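Local atomic coordinates of elicitor protein Hrip2 (PDB entry 5FID), a protein that probably acts as a secreted protein elicitor of the rice blast fungus, triggering defence responses in plants. Residues Asp14-Ala27 and Arg45-Leu59. The protein carries 1 engineered substitution. Residues are numbered along the deposited sequence; the frame is centred on the assembly and turned at random.
Sequences DTVYVQSFPYDGSA and RKSGSTVKVSKTKTL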
# COMPACT_ATOMS: atom_id res chain seq x y z
N ASP A 14 25.19 2.02 -16.79
CA ASP A 14 24.63 1.53 -18.04
C ASP A 14 23.57 2.46 -18.59
O ASP A 14 22.91 3.17 -17.84
CB ASP A 14 24.02 0.14 -17.83
CG ASP A 14 25.06 -0.90 -17.47
OD1 ASP A 14 26.21 -0.79 -17.96
OD2 ASP A 14 24.74 -1.82 -16.71
N THR A 15 23.44 2.46 -19.91
CA THR A 15 22.28 3.07 -20.56
C THR A 15 21.07 2.22 -20.17
O THR A 15 21.14 0.98 -20.18
CB THR A 15 22.46 3.08 -22.09
OG1 THR A 15 23.61 3.87 -22.43
CG2 THR A 15 21.25 3.65 -22.79
N VAL A 16 19.97 2.86 -19.80
CA VAL A 16 18.74 2.12 -19.52
C VAL A 16 17.59 2.65 -20.36
O VAL A 16 17.67 3.75 -20.92
CB VAL A 16 18.35 2.19 -18.02
CG1 VAL A 16 19.52 1.79 -17.15
CG2 VAL A 16 17.89 3.58 -17.66
N TYR A 17 16.53 1.85 -20.48
CA TYR A 17 15.38 2.22 -21.30
C TYR A 17 14.13 2.19 -20.44
O TYR A 17 13.94 1.27 -19.65
CB TYR A 17 15.25 1.27 -22.49
CG TYR A 17 16.48 1.30 -23.35
CD1 TYR A 17 16.58 2.15 -24.44
CD2 TYR A 17 17.58 0.52 -23.04
CE1 TYR A 17 17.75 2.19 -25.22
CE2 TYR A 17 18.74 0.55 -23.81
CZ TYR A 17 18.81 1.38 -24.89
OH TYR A 17 19.98 1.41 -25.64
N VAL A 18 13.31 3.23 -20.57
CA VAL A 18 12.13 3.38 -19.72
C VAL A 18 10.92 3.67 -20.60
O VAL A 18 11.03 4.43 -21.56
CB VAL A 18 12.33 4.55 -18.73
CG1 VAL A 18 11.10 4.73 -17.84
CG2 VAL A 18 13.56 4.31 -17.86
N GLN A 19 9.79 3.05 -20.29
CA GLN A 19 8.55 3.35 -21.01
C GLN A 19 7.32 3.09 -20.14
O GLN A 19 7.27 2.10 -19.38
CB GLN A 19 8.45 2.57 -22.33
CG GLN A 19 7.36 3.06 -23.26
CD GLN A 19 7.37 2.36 -24.61
OE1 GLN A 19 7.96 1.29 -24.76
NE2 GLN A 19 6.74 2.98 -25.62
N SER A 20 6.33 3.97 -20.25
CA SER A 20 5.12 3.90 -19.43
C SER A 20 3.95 3.32 -20.20
O SER A 20 3.70 3.69 -21.36
CB SER A 20 4.76 5.29 -18.89
OG SER A 20 3.71 5.20 -17.92
N PHE A 21 3.22 2.42 -19.55
CA PHE A 21 2.12 1.70 -20.16
C PHE A 21 0.86 1.93 -19.34
O PHE A 21 0.61 1.20 -18.37
CB PHE A 21 2.45 0.21 -20.20
CG PHE A 21 3.64 -0.11 -21.05
CD1 PHE A 21 4.92 0.12 -20.59
CD2 PHE A 21 3.46 -0.62 -22.33
CE1 PHE A 21 6.02 -0.15 -21.39
CE2 PHE A 21 4.56 -0.89 -23.12
CZ PHE A 21 5.83 -0.66 -22.65
N PRO A 22 0.05 2.93 -19.74
CA PRO A 22 -1.13 3.36 -18.99
C PRO A 22 -2.11 2.21 -18.72
O PRO A 22 -2.35 1.40 -19.62
CB PRO A 22 -1.78 4.38 -19.93
CG PRO A 22 -0.64 4.93 -20.73
CD PRO A 22 0.28 3.76 -20.94
N TYR A 23 -2.65 2.16 -17.51
CA TYR A 23 -3.61 1.11 -17.16
C TYR A 23 -4.88 1.19 -17.99
O TYR A 23 -5.55 0.17 -18.21
CB TYR A 23 -3.96 1.17 -15.67
CG TYR A 23 -2.89 0.61 -14.75
CD1 TYR A 23 -2.14 -0.49 -15.13
CD2 TYR A 23 -2.65 1.18 -13.51
CE1 TYR A 23 -1.16 -1.01 -14.29
CE2 TYR A 23 -1.66 0.67 -12.66
CZ TYR A 23 -0.92 -0.43 -13.07
OH TYR A 23 0.05 -0.96 -12.25
N ASP A 24 -5.25 2.39 -18.45
CA ASP A 24 -6.51 2.52 -19.19
C ASP A 24 -6.37 2.23 -20.68
O ASP A 24 -7.32 2.43 -21.45
CB ASP A 24 -7.15 3.90 -18.98
CG ASP A 24 -6.31 5.04 -19.56
OD1 ASP A 24 -5.27 4.79 -20.20
OD2 ASP A 24 -6.70 6.22 -19.37
N GLY A 25 -5.19 1.78 -21.09
CA GLY A 25 -4.98 1.35 -22.46
C GLY A 25 -4.60 2.44 -23.44
O GLY A 25 -4.38 2.18 -24.62
N SER A 26 -4.52 3.68 -22.96
CA SER A 26 -4.14 4.79 -23.83
C SER A 26 -2.72 4.57 -24.31
O SER A 26 -2.03 3.69 -23.78
CB SER A 26 -4.27 6.13 -23.12
OG SER A 26 -3.68 6.10 -21.83
N ALA A 27 -2.29 5.34 -25.31
CA ALA A 27 -0.98 5.14 -25.94
C ALA A 27 0.13 5.04 -24.92
O ALA A 27 0.12 5.74 -23.89
CB ALA A 27 -0.68 6.28 -26.92
N ARG A 45 -0.51 9.84 -14.76
CA ARG A 45 -1.64 9.51 -15.61
C ARG A 45 -2.81 9.19 -14.72
O ARG A 45 -2.65 8.50 -13.72
CB ARG A 45 -1.29 8.34 -16.52
CG ARG A 45 -0.19 8.68 -17.51
CD ARG A 45 0.38 7.44 -18.18
NE ARG A 45 1.51 7.80 -19.03
CZ ARG A 45 1.40 8.24 -20.27
NH1 ARG A 45 0.20 8.37 -20.83
NH2 ARG A 45 2.48 8.55 -20.96
N LYS A 46 -3.97 9.73 -15.09
CA LYS A 46 -5.18 9.63 -14.29
C LYS A 46 -5.47 8.17 -13.93
O LYS A 46 -5.78 7.86 -12.78
CB LYS A 46 -6.34 10.22 -15.10
CG LYS A 46 -7.65 10.36 -14.36
CD LYS A 46 -8.75 10.74 -15.34
CE LYS A 46 -8.77 9.76 -16.52
NZ LYS A 46 -9.61 10.22 -17.67
N SER A 47 -5.34 7.30 -14.92
CA SER A 47 -5.63 5.87 -14.77
C SER A 47 -4.55 5.08 -14.04
O SER A 47 -4.75 3.92 -13.71
CB SER A 47 -5.83 5.23 -16.14
OG SER A 47 -4.61 5.20 -16.92
N GLY A 48 -3.39 5.70 -13.81
CA GLY A 48 -2.26 4.97 -13.29
C GLY A 48 -1.48 4.34 -14.43
O GLY A 48 -1.92 4.36 -15.58
N SER A 49 -0.33 3.75 -14.12
CA SER A 49 0.51 3.21 -15.19
C SER A 49 1.51 2.19 -14.67
O SER A 49 1.81 2.14 -13.48
CB SER A 49 1.26 4.34 -15.89
OG SER A 49 1.70 3.93 -17.18
N THR A 50 2.02 1.39 -15.60
CA THR A 50 3.17 0.53 -15.36
C THR A 50 4.37 1.11 -16.09
O THR A 50 4.35 1.26 -17.32
CB THR A 50 2.91 -0.90 -15.86
OG1 THR A 50 1.85 -1.48 -15.09
CG2 THR A 50 4.16 -1.75 -15.73
N VAL A 51 5.42 1.44 -15.35
CA VAL A 51 6.63 1.97 -15.99
C VAL A 51 7.69 0.87 -16.05
O VAL A 51 8.23 0.47 -15.02
CB VAL A 51 7.18 3.18 -15.21
CG1 VAL A 51 8.40 3.75 -15.91
CG2 VAL A 51 6.12 4.27 -15.10
N LYS A 52 7.96 0.36 -17.26
CA LYS A 52 8.99 -0.66 -17.43
C LYS A 52 10.37 -0.02 -17.48
O LYS A 52 10.52 1.07 -18.02
CB LYS A 52 8.78 -1.46 -18.72
CG LYS A 52 7.46 -2.19 -18.81
CD LYS A 52 7.39 -2.97 -20.12
CE LYS A 52 6.06 -3.74 -20.25
NZ LYS A 52 6.02 -4.46 -21.57
N VAL A 53 11.36 -0.71 -16.90
CA VAL A 53 12.74 -0.22 -16.83
C VAL A 53 13.66 -1.39 -17.15
O VAL A 53 13.63 -2.41 -16.47
CB VAL A 53 13.08 0.30 -15.41
CG1 VAL A 53 14.47 0.89 -15.39
CG2 VAL A 53 12.05 1.35 -14.97
N SER A 54 14.48 -1.24 -18.18
CA SER A 54 15.26 -2.37 -18.66
C SER A 54 16.60 -1.87 -19.17
O SER A 54 16.78 -0.67 -19.34
CB SER A 54 14.47 -3.08 -19.76
OG SER A 54 15.24 -4.06 -20.42
N LYS A 55 17.54 -2.78 -19.39
CA LYS A 55 18.81 -2.39 -20.01
C LYS A 55 18.81 -2.64 -21.51
O LYS A 55 19.83 -2.45 -22.18
CB LYS A 55 19.97 -3.13 -19.35
CG LYS A 55 20.28 -2.68 -17.94
CD LYS A 55 21.42 -3.52 -17.38
CE LYS A 55 21.65 -3.20 -15.93
NZ LYS A 55 22.69 -4.09 -15.36
N THR A 56 17.68 -3.09 -22.05
CA THR A 56 17.54 -3.22 -23.51
C THR A 56 16.39 -2.38 -24.04
O THR A 56 15.39 -2.16 -23.35
CB THR A 56 17.37 -4.70 -23.98
OG1 THR A 56 16.23 -5.29 -23.35
CG2 THR A 56 18.61 -5.50 -23.65
N LYS A 57 16.54 -1.93 -25.27
CA LYS A 57 15.50 -1.14 -25.92
C LYS A 57 14.23 -1.94 -26.15
O LYS A 57 13.14 -1.37 -26.26
CB LYS A 57 16.02 -0.58 -27.25
CG LYS A 57 15.33 0.70 -27.64
CD LYS A 57 16.01 1.38 -28.82
CE LYS A 57 15.37 2.74 -29.08
NZ LYS A 57 16.02 3.47 -30.21
N THR A 58 14.35 -3.26 -26.22
CA THR A 58 13.17 -4.10 -26.38
C THR A 58 12.45 -4.34 -25.06
O THR A 58 11.41 -5.00 -25.04
CB THR A 58 13.52 -5.45 -27.02
OG1 THR A 58 14.56 -6.08 -26.25
CG2 THR A 58 14.00 -5.25 -28.44
N LEU A 59 13.00 -3.81 -23.96
CA LEU A 59 12.38 -3.89 -22.63
C LEU A 59 12.22 -5.33 -22.15
O LEU A 59 11.24 -5.69 -21.49
CB LEU A 59 11.03 -3.15 -22.61
CG LEU A 59 11.05 -1.67 -23.01
CD1 LEU A 59 9.64 -1.09 -23.01
CD2 LEU A 59 11.93 -0.89 -22.07
O HOH W 1 22.21 -0.92 -21.69
O HOH W 2 -4.90 7.75 -17.84
O HOH W 3 -2.45 8.04 -19.77
O HOH W 4 0.18 8.40 -23.65
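From CG outward, K52 runs over one face of the F21 ring, the two side chains crossing at about a right angle. Its CB lies nearest Q19 O, with F21 CE1 a little farther off; CG continues to CE1 and CD1; CD closes to 3.4 Å from F21 CE1; CE stands over the face, 4.0 Å from the ring centroid in a CH-pi contact. The ammonium NZ completes the path as a cation-pi contact, 4.3 Å from the centroid and 23° off the ring normal. CG is anti to the carbonyl carbon (chi1 -60°) and the chain is extended beyond it, which carries CD, CE and NZ along the ring. In the ring plane, the edge of F21 meets T50 O and L59 CD1. Nearer the start of strand 16-22, K57 CB stands over one face of the Y17 ring in a CH-pi contact, 4.0 Å from its centroid. On the other face of the sheet, V18 CG1 presses on V51 CG1. Paired backbone bonds, such as Y17 N to S54 O at 2.8 Å, set the register. Strands 16-22 and 49-54, their N-to-C directions 159° apart, form an antiparallel pair inside the six-stranded sheet of this all-beta Bys1-family protein, with strand 32-34 beside 16-22 and 63-69 beside 49-54.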